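Local coordinates for VgrG protein (Vibrio cholerae, PDB 4DTH) that probably cross-links G-actin as a toxin, through an actin cross-linking domain that binds ATP and magnesium ions, at residues A[14-26]-A[334-346]. Numbering follows the deposited sequence.
Sequences PDFPTHFPKSSIG and NNATVGDKHSPEL. With ATP (adenosine-5'-triphosphate), chain B.
A short parallel pairing of strand 19-20 with strand 337-338 lies beside the adenine end of the ATP pocket, with the His-19 and Thr-337 side chains on the same face, crossing at about a right angle. Thr-337 N gives a nearly straight bond (170°) to Thr-18 O at 2.8 Å, and Phe-20 N returns a longer one to Thr-337 O, 3.2 Å. With CG anti to the backbone N (chi1 -170°), the His-19 imidazole reaches over residues 337-341 and is held at both nitrogens: ND1 lies 2.7 Å from Thr-337 OG1, while NE2 donates to Gly-339 O at 2.8 Å. The latter bond stays in the ring plane but meets the carbonyl from above its own plane. Lys-341 covers one ring face, its CA making a CH-pi contact 3.9 Å from the centroid. A water bridges Thr-18 OG1 and Thr-337 OG1. On the nucleotide side, Ser-24 OG donates to ATP N1 (2.6 Å), and Phe-20 CE2 and Ala-336 CB approach the adenine N6. Strand 343-352 pairs antiparallel with 337-338, Val-338 packs on Ala-180 of strand 173-180 and on Ala-347, and Phe-20 rests on Pro-95 of strand 85-97.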
ATOM      1  N   PRO A  14     -15.582   5.626  -6.392  1.00 49.64           N
ATOM      2  CA  PRO A  14     -15.929   5.371  -4.987  1.00 48.69           C
ATOM      3  C   PRO A  14     -14.691   5.161  -4.130  1.00 50.85           C
ATOM      4  O   PRO A  14     -13.658   4.687  -4.619  1.00 49.99           O
ATOM      5  CB  PRO A  14     -16.775   4.095  -5.048  1.00 50.34           C
ATOM      6  CG  PRO A  14     -17.231   3.991  -6.458  1.00 54.92           C
ATOM      7  CD  PRO A  14     -16.127   4.573  -7.271  1.00 50.74           C
ATOM      8  N   ASP A  15     -14.783   5.567  -2.862  1.00 45.73           N
ATOM      9  CA  ASP A  15     -13.700   5.376  -1.917  1.00 44.51           C
ATOM     10  C   ASP A  15     -13.697   3.929  -1.509  1.00 43.54           C
ATOM     11  O   ASP A  15     -14.731   3.251  -1.581  1.00 41.81           O
ATOM     12  CB  ASP A  15     -13.898   6.247  -0.670  1.00 46.93           C
ATOM     13  CG  ASP A  15     -13.610   7.706  -0.916  1.00 62.59           C
ATOM     14  OD1 ASP A  15     -12.428   8.033  -1.212  1.00 64.00           O
ATOM     15  OD2 ASP A  15     -14.546   8.531  -0.783  1.00 70.42           O
ATOM     16  N   PHE A  16     -12.540   3.470  -1.037  1.00 37.95           N
ATOM     17  CA  PHE A  16     -12.417   2.116  -0.548  1.00 36.70           C
ATOM     18  C   PHE A  16     -13.360   1.895   0.621  1.00 37.66           C
ATOM     19  O   PHE A  16     -13.407   2.744   1.525  1.00 37.62           O
ATOM     20  CB  PHE A  16     -10.998   1.863  -0.012  1.00 38.37           C
ATOM     21  CG  PHE A  16      -9.883   1.819  -1.030  1.00 40.12           C
ATOM     22  CD1 PHE A  16     -10.028   1.111  -2.217  1.00 43.19           C
ATOM     23  CD2 PHE A  16      -8.664   2.436  -0.775  1.00 42.61           C
ATOM     24  CE1 PHE A  16      -8.979   1.034  -3.139  1.00 44.42           C
ATOM     25  CE2 PHE A  16      -7.615   2.367  -1.701  1.00 45.49           C
ATOM     26  CZ  PHE A  16      -7.781   1.671  -2.882  1.00 43.52           C
ATOM     27  N   PRO A  17     -14.025   0.716   0.678  1.00 32.24           N
ATOM     28  CA  PRO A  17     -14.736   0.366   1.917  1.00 31.30           C
ATOM     29  C   PRO A  17     -13.661   0.335   3.028  1.00 32.81           C
ATOM     30  O   PRO A  17     -12.487   0.035   2.752  1.00 31.39           O
ATOM     31  CB  PRO A  17     -15.281  -1.037   1.653  1.00 33.36           C
ATOM     32  CG  PRO A  17     -14.517  -1.555   0.491  1.00 38.40           C
ATOM     33  CD  PRO A  17     -13.999  -0.409  -0.288  1.00 33.95           C
ATOM     34  N   THR A  18     -14.035   0.704   4.251  1.00 28.16           N
ATOM     35  CA  THR A  18     -13.089   0.769   5.372  1.00 26.94           C
ATOM     36  C   THR A  18     -13.280  -0.390   6.343  1.00 29.54           C
ATOM     37  O   THR A  18     -12.335  -0.750   7.049  1.00 29.19           O
ATOM     38  CB  THR A  18     -13.241   2.108   6.115  1.00 33.57           C
ATOM     39  OG1 THR A  18     -14.609   2.268   6.501  1.00 33.45           O
ATOM     40  CG2 THR A  18     -12.779   3.300   5.291  1.00 31.89           C
ATOM     41  N   HIS A  19     -14.500  -0.961   6.403  1.00 24.45           N
ATOM     42  CA  HIS A  19     -14.810  -2.036   7.347  1.00 24.20           C
ATOM     43  C   HIS A  19     -14.939  -3.431   6.745  1.00 27.80           C
ATOM     44  O   HIS A  19     -15.638  -3.621   5.750  1.00 28.11           O
ATOM     45  CB  HIS A  19     -16.067  -1.706   8.173  1.00 24.80           C
ATOM     46  CG  HIS A  19     -16.281  -2.666   9.305  1.00 27.83           C
ATOM     47  ND1 HIS A  19     -15.663  -2.485  10.529  1.00 29.08           N
ATOM     48  CD2 HIS A  19     -16.949  -3.845   9.325  1.00 29.16           C
ATOM     49  CE1 HIS A  19     -16.018  -3.523  11.267  1.00 28.45           C
ATOM     50  NE2 HIS A  19     -16.793  -4.368  10.581  1.00 29.01           N
ATOM     51  N   PHE A  20     -14.316  -4.414   7.406  1.00 23.14           N
ATOM     52  CA  PHE A  20     -14.401  -5.838   7.065  1.00 22.74           C
ATOM     53  C   PHE A  20     -14.642  -6.662   8.317  1.00 28.78           C
ATOM     54  O   PHE A  20     -14.127  -6.306   9.378  1.00 27.00           O
ATOM     55  CB  PHE A  20     -13.163  -6.326   6.291  1.00 23.77           C
ATOM     56  CG  PHE A  20     -13.144  -5.723   4.902  1.00 24.13           C
ATOM     57  CD1 PHE A  20     -13.889  -6.286   3.869  1.00 27.00           C
ATOM     58  CD2 PHE A  20     -12.449  -4.545   4.646  1.00 25.66           C
ATOM     59  CE1 PHE A  20     -13.921  -5.689   2.596  1.00 27.49           C
ATOM     60  CE2 PHE A  20     -12.482  -3.950   3.373  1.00 28.43           C
ATOM     61  CZ  PHE A  20     -13.215  -4.528   2.357  1.00 26.59           C
ATOM     62  N   PRO A  21     -15.432  -7.762   8.233  1.00 27.76           N
ATOM     63  CA  PRO A  21     -15.674  -8.569   9.447  1.00 28.09           C
ATOM     64  C   PRO A  21     -14.401  -9.171  10.039  1.00 31.92           C
ATOM     65  O   PRO A  21     -14.258  -9.228  11.264  1.00 31.89           O
ATOM     66  CB  PRO A  21     -16.625  -9.672   8.967  1.00 30.13           C
ATOM     67  CG  PRO A  21     -16.435  -9.725   7.482  1.00 34.01           C
ATOM     68  CD  PRO A  21     -16.143  -8.323   7.060  1.00 29.37           C
ATOM     69  N   LYS A  22     -13.460  -9.595   9.159  1.00 28.39           N
ATOM     70  CA  LYS A  22     -12.204 -10.221   9.561  1.00 28.28           C
ATOM     71  C   LYS A  22     -11.072  -9.618   8.720  1.00 30.57           C
ATOM     72  O   LYS A  22     -11.162  -8.455   8.322  1.00 31.37           O
ATOM     73  CB  LYS A  22     -12.286 -11.755   9.367  1.00 31.81           C
ATOM     74  CG  LYS A  22     -13.348 -12.452  10.226  1.00 53.05           C
ATOM     75  CD  LYS A  22     -13.560 -13.888   9.774  1.00 67.83           C
ATOM     76  CE  LYS A  22     -14.552 -14.011   8.641  1.00 83.13           C
ATOM     77  NZ  LYS A  22     -14.443 -15.320   7.953  1.00 95.01           N
ATOM     78  N   SER A  23     -10.040 -10.423   8.421  1.00 24.37           N
ATOM     79  CA  SER A  23      -8.910  -9.960   7.619  0.50 23.65           C
ATOM     80  C   SER A  23      -9.304  -9.613   6.195  1.00 26.07           C
ATOM     81  O   SER A  23     -10.199 -10.246   5.626  1.00 24.38           O
ATOM     82  CB  SER A  23      -7.757 -10.953   7.642  0.50 27.57           C
ATOM     83  OG  SER A  23      -8.151 -12.204   7.107  0.50 35.43           O
ATOM     84  N   SER A  24      -8.655  -8.577   5.639  1.00 21.26           N
ATOM     85  CA  SER A  24      -8.940  -8.096   4.290  1.00 20.10           C
ATOM     86  C   SER A  24      -7.697  -8.072   3.407  1.00 23.55           C
ATOM     87  O   SER A  24      -6.570  -8.063   3.914  1.00 21.87           O
ATOM     88  CB  SER A  24      -9.558  -6.707   4.353  1.00 23.12           C
ATOM     89  OG  SER A  24      -8.707  -5.857   5.103  1.00 28.96           O
ATOM     90  N   ILE A  25      -7.908  -8.045   2.079  1.00 20.31           N
ATOM     91  CA  ILE A  25      -6.805  -8.007   1.137  1.00 20.34           C
ATOM     92  C   ILE A  25      -7.119  -7.096  -0.040  1.00 23.62           C
ATOM     93  O   ILE A  25      -8.243  -7.093  -0.543  1.00 21.45           O
ATOM     94  CB  ILE A  25      -6.360  -9.436   0.688  1.00 23.81           C
ATOM     95  CG1 ILE A  25      -5.063  -9.410  -0.156  1.00 24.06           C
ATOM     96  CG2 ILE A  25      -7.490 -10.208  -0.018  1.00 24.93           C
ATOM     97  CD1 ILE A  25      -4.203 -10.643  -0.069  1.00 30.20           C
ATOM     98  N   GLY A  26      -6.106  -6.351  -0.448  1.00 19.44           N
ATOM     99  CA  GLY A  26      -6.127  -5.493  -1.622  1.00 19.01           C
ATOM    100  C   GLY A  26      -4.917  -5.803  -2.470  1.00 22.07           C
ATOM    101  O   GLY A  26      -3.923  -6.333  -1.961  1.00 21.06           O
ATOM    102  N   ASN A 334      -5.405   4.727   7.675  1.00 21.22           N
ATOM    103  CA  ASN A 334      -5.653   4.916   9.107  1.00 21.34           C
ATOM    104  C   ASN A 334      -7.092   4.841   9.569  1.00 27.06           C
ATOM    105  O   ASN A 334      -7.346   4.927  10.773  1.00 27.86           O
ATOM    106  CB  ASN A 334      -5.022   6.246   9.552  1.00 22.90           C
ATOM    107  CG  ASN A 334      -3.550   6.332   9.217  1.00 30.30           C
ATOM    108  OD1 ASN A 334      -2.855   5.315   9.130  1.00 22.97           O
ATOM    109  ND2 ASN A 334      -3.050   7.537   8.975  1.00 25.25           N
ATOM    110  N   ASN A 335      -8.020   4.671   8.629  1.00 24.23           N
ATOM    111  CA  ASN A 335      -9.453   4.623   8.911  0.59 23.96           C
ATOM    112  C   ASN A 335     -10.052   3.232   8.671  1.00 27.70           C
ATOM    113  O   ASN A 335     -11.277   3.095   8.592  1.00 27.48           O
ATOM    114  CB  ASN A 335     -10.170   5.684   8.056  0.59 23.59           C
ATOM    115  CG  ASN A 335      -9.985   5.529   6.561  0.59 34.58           C
ATOM    116  OD1 ASN A 335      -9.178   4.722   6.069  0.59 23.02           O
ATOM    117  ND2 ASN A 335     -10.722   6.320   5.799  0.59 29.41           N
ATOM    118  N   ALA A 336      -9.202   2.195   8.543  1.00 22.48           N
ATOM    119  CA  ALA A 336      -9.668   0.825   8.305  1.00 21.56           C
ATOM    120  C   ALA A 336     -10.072   0.180   9.629  1.00 25.90           C
ATOM    121  O   ALA A 336      -9.405   0.383  10.649  1.00 25.39           O
ATOM    122  CB  ALA A 336      -8.584   0.003   7.634  1.00 22.12           C
ATOM    123  N   THR A 337     -11.180  -0.569   9.624  1.00 22.63           N
ATOM    124  CA  THR A 337     -11.690  -1.223  10.832  1.00 22.32           C
ATOM    125  C   THR A 337     -12.068  -2.683  10.583  1.00 26.68           C
ATOM    126  O   THR A 337     -12.284  -3.091   9.435  1.00 24.50           O
ATOM    127  CB  THR A 337     -12.851  -0.429  11.454  1.00 27.49           C
ATOM    128  OG1 THR A 337     -13.940  -0.412  10.539  1.00 25.87           O
ATOM    129  CG2 THR A 337     -12.470   1.001  11.867  1.00 24.26           C
ATOM    130  N   VAL A 338     -12.153  -3.473  11.669  1.00 25.59           N
ATOM    131  CA  VAL A 338     -12.469  -4.902  11.636  1.00 27.06           C
ATOM    132  C   VAL A 338     -13.479  -5.256  12.748  1.00 30.49           C
ATOM    133  O   VAL A 338     -13.678  -4.461  13.672  1.00 29.15           O
ATOM    134  CB  VAL A 338     -11.144  -5.726  11.707  1.00 33.45           C
ATOM    135  CG1 VAL A 338     -11.325  -7.116  12.301  1.00 34.39           C
ATOM    136  CG2 VAL A 338     -10.507  -5.838  10.342  1.00 33.80           C
ATOM    137  N   GLY A 339     -14.119  -6.420  12.612  1.00 27.63           N
ATOM    138  CA  GLY A 339     -15.039  -6.960  13.607  1.00 27.66           C
ATOM    139  C   GLY A 339     -16.479  -6.566  13.403  1.00 31.78           C
ATOM    140  O   GLY A 339     -16.992  -6.597  12.278  1.00 29.70           O
ATOM    141  N   ASP A 340     -17.143  -6.205  14.512  1.00 29.72           N
ATOM    142  CA  ASP A 340     -18.541  -5.797  14.503  1.00 30.28           C
ATOM    143  C   ASP A 340     -18.628  -4.398  13.919  1.00 33.99           C
ATOM    144  O   ASP A 340     -18.022  -3.473  14.453  1.00 31.78           O
ATOM    145  CB  ASP A 340     -19.109  -5.830  15.932  1.00 32.81           C
ATOM    146  CG  ASP A 340     -20.596  -5.541  16.089  1.00 45.59           C
ATOM    147  OD1 ASP A 340     -21.200  -4.991  15.120  1.00 45.85           O
ATOM    148  OD2 ASP A 340     -21.157  -5.839  17.165  1.00 53.88           O
ATOM    149  N   LYS A 341     -19.453  -4.234  12.864  1.00 32.76           N
ATOM    150  CA  LYS A 341     -19.670  -2.972  12.134  1.00 33.88           C
ATOM    151  C   LYS A 341     -20.166  -1.871  13.085  1.00 38.31           C
ATOM    152  O   LYS A 341     -19.941  -0.648  12.817  1.00 38.35           O
ATOM    153  CB  LYS A 341     -20.754  -3.202  11.078  1.00 38.08           C
ATOM    154  CG  LYS A 341     -20.190  -3.421   9.713  1.00 61.88           C
ATOM    155  CD  LYS A 341     -20.833  -4.585   8.992  1.00 76.22           C
ATOM    156  CE  LYS A 341     -19.824  -5.417   8.228  1.00 89.25           C
ATOM    157  NZ  LYS A 341     -19.732  -5.016   6.799  1.00 98.72           N
ATOM    158  N   HIS A 342     -20.854  -2.325  14.150  1.00 36.60           N
ATOM    159  CA  HIS A 342     -21.472  -1.461  15.125  1.00 37.18           C
ATOM    160  C   HIS A 342     -20.522  -0.964  16.219  1.00 38.98           C
ATOM    161  O   HIS A 342     -20.722   0.124  16.763  1.00 39.22           O
ATOM    162  CB  HIS A 342     -22.679  -2.179  15.666  1.00 38.91           C
ATOM    163  CG  HIS A 342     -23.440  -1.340  16.580  1.00 43.12           C
ATOM    164  ND1 HIS A 342     -24.117  -0.220  16.138  1.00 45.31           N
ATOM    165  CD2 HIS A 342     -23.495  -1.416  17.909  1.00 45.54           C
ATOM    166  CE1 HIS A 342     -24.609   0.319  17.236  1.00 44.93           C
ATOM    167  NE2 HIS A 342     -24.272  -0.383  18.324  1.00 45.54           N
ATOM    168  N   SER A 343     -19.506  -1.792  16.571  1.00 33.79           N
ATOM    169  CA  SER A 343     -18.486  -1.455  17.574  1.00 33.13           C
ATOM    170  C   SER A 343     -17.163  -1.792  16.871  1.00 33.80           C
ATOM    171  O   SER A 343     -16.565  -2.837  17.159  1.00 32.61           O
ATOM    172  CB  SER A 343     -18.692  -2.249  18.867  1.00 38.40           C
ATOM    173  OG  SER A 343     -17.882  -1.729  19.913  1.00 53.66           O
ATOM    174  N   PRO A 344     -16.775  -1.009  15.826  1.00 29.92           N
ATOM    175  CA  PRO A 344     -15.587  -1.384  15.032  1.00 29.14           C
ATOM    176  C   PRO A 344     -14.269  -1.300  15.772  1.00 31.19           C
ATOM    177  O   PRO A 344     -14.106  -0.460  16.653  1.00 31.98           O
ATOM    178  CB  PRO A 344     -15.625  -0.441  13.822  1.00 31.03           C
ATOM    179  CG  PRO A 344     -16.875   0.340  13.935  1.00 36.20           C
ATOM    180  CD  PRO A 344     -17.355   0.258  15.339  1.00 31.83           C
ATOM    181  N   GLU A 345     -13.347  -2.203  15.423  1.00 24.95           N
ATOM    182  CA  GLU A 345     -12.026  -2.254  16.036  1.00 24.58           C
ATOM    183  C   GLU A 345     -10.979  -1.874  15.028  1.00 26.48           C
ATOM    184  O   GLU A 345     -11.170  -2.080  13.829  1.00 24.41           O
ATOM    185  CB  GLU A 345     -11.747  -3.643  16.596  1.00 26.10           C
ATOM    186  CG  GLU A 345     -12.631  -3.950  17.792  1.00 36.32           C
ATOM    187  CD  GLU A 345     -12.535  -5.388  18.234  1.00 57.17           C
ATOM    188  OE1 GLU A 345     -13.105  -6.266  17.546  1.00 56.26           O
ATOM    189  OE2 GLU A 345     -11.853  -5.639  19.251  1.00 52.77           O
ATOM    190  N   LEU A 346      -9.868  -1.319  15.506  1.00 22.76           N
ATOM    191  CA  LEU A 346      -8.791  -0.878  14.626  1.00 21.80           C
ATOM    192  C   LEU A 346      -8.200  -2.005  13.797  1.00 24.45           C
ATOM    193  O   LEU A 346      -7.893  -3.080  14.320  1.00 23.29           O
ATOM    194  CB  LEU A 346      -7.681  -0.179  15.441  1.00 21.67           C
ATOM    195  CG  LEU A 346      -6.393   0.200  14.692  1.00 25.94           C
ATOM    196  CD1 LEU A 346      -6.611   1.375  13.735  1.00 25.86           C
ATOM    197  CD2 LEU A 346      -5.289   0.553  15.666  1.00 28.40           C
TER
HETATM  198  PG  ATP B 401       1.666   4.400  -0.975  0.50 92.25           P
HETATM  199  O1G ATP B 401       2.351   3.108  -0.663  0.50 93.34           O
HETATM  200  O2G ATP B 401       1.557   5.263   0.251  0.50 92.91           O
HETATM  201  O3G ATP B 401       2.380   5.180  -2.042  0.50 92.76           O
HETATM  202  PB  ATP B 401      -1.032   4.753  -1.922  0.50 85.57           P
HETATM  203  O1B ATP B 401      -1.280   5.907  -1.034  0.50 86.37           O
HETATM  204  O2B ATP B 401      -0.843   5.263  -3.331  0.50 86.26           O
HETATM  205  O3B ATP B 401       0.194   4.027  -1.484  0.50 89.32           O
HETATM  206  PA  ATP B 401      -3.133   3.253  -0.762  0.60 72.32           P
HETATM  207  O1A ATP B 401      -2.674   3.856   0.508  0.60 72.73           O
HETATM  208  O2A ATP B 401      -4.574   3.715  -0.998  0.60 73.13           O
HETATM  209  O3A ATP B 401      -2.275   3.741  -1.877  0.60 79.31           O
HETATM  210  O5' ATP B 401      -3.041   1.656  -0.635  1.00 62.23           O
HETATM  211  C5' ATP B 401      -3.693   0.904  -1.672  1.00 49.47           C
HETATM  212  C4' ATP B 401      -3.684  -0.577  -1.396  1.00 37.98           C
HETATM  213  O4' ATP B 401      -4.285  -0.847  -0.097  1.00 33.12           O
HETATM  214  C3' ATP B 401      -4.507  -1.389  -2.397  1.00 31.22           C
HETATM  215  O3' ATP B 401      -3.944  -2.674  -2.651  1.00 26.13           O
HETATM  216  C2' ATP B 401      -5.851  -1.490  -1.689  1.00 30.31           C
HETATM  217  O2' ATP B 401      -6.699  -2.506  -2.199  1.00 30.31           O
HETATM  218  C1' ATP B 401      -5.364  -1.752  -0.278  1.00 30.37           C
HETATM  219  N9  ATP B 401      -6.343  -1.569   0.796  1.00 27.29           N
HETATM  220  C8  ATP B 401      -7.040  -0.430   1.096  1.00 27.41           C
HETATM  221  N7  ATP B 401      -7.842  -0.562   2.125  1.00 26.83           N
HETATM  222  C5  ATP B 401      -7.664  -1.879   2.527  1.00 24.86           C
HETATM  223  C6  ATP B 401      -8.213  -2.645   3.574  1.00 25.60           C
HETATM  224  N6  ATP B 401      -9.105  -2.176   4.456  1.00 25.24           N
HETATM  225  N1  ATP B 401      -7.797  -3.926   3.699  1.00 25.54           N
HETATM  226  C2  ATP B 401      -6.894  -4.402   2.836  1.00 23.81           C
HETATM  227  N3  ATP B 401      -6.306  -3.779   1.818  1.00 23.91           N
HETATM  228  C4  ATP B 401      -6.736  -2.509   1.708  1.00 25.76           C
HETATM  229  O   HOH W   1     -14.620   1.762   9.148  1.00 39.23           O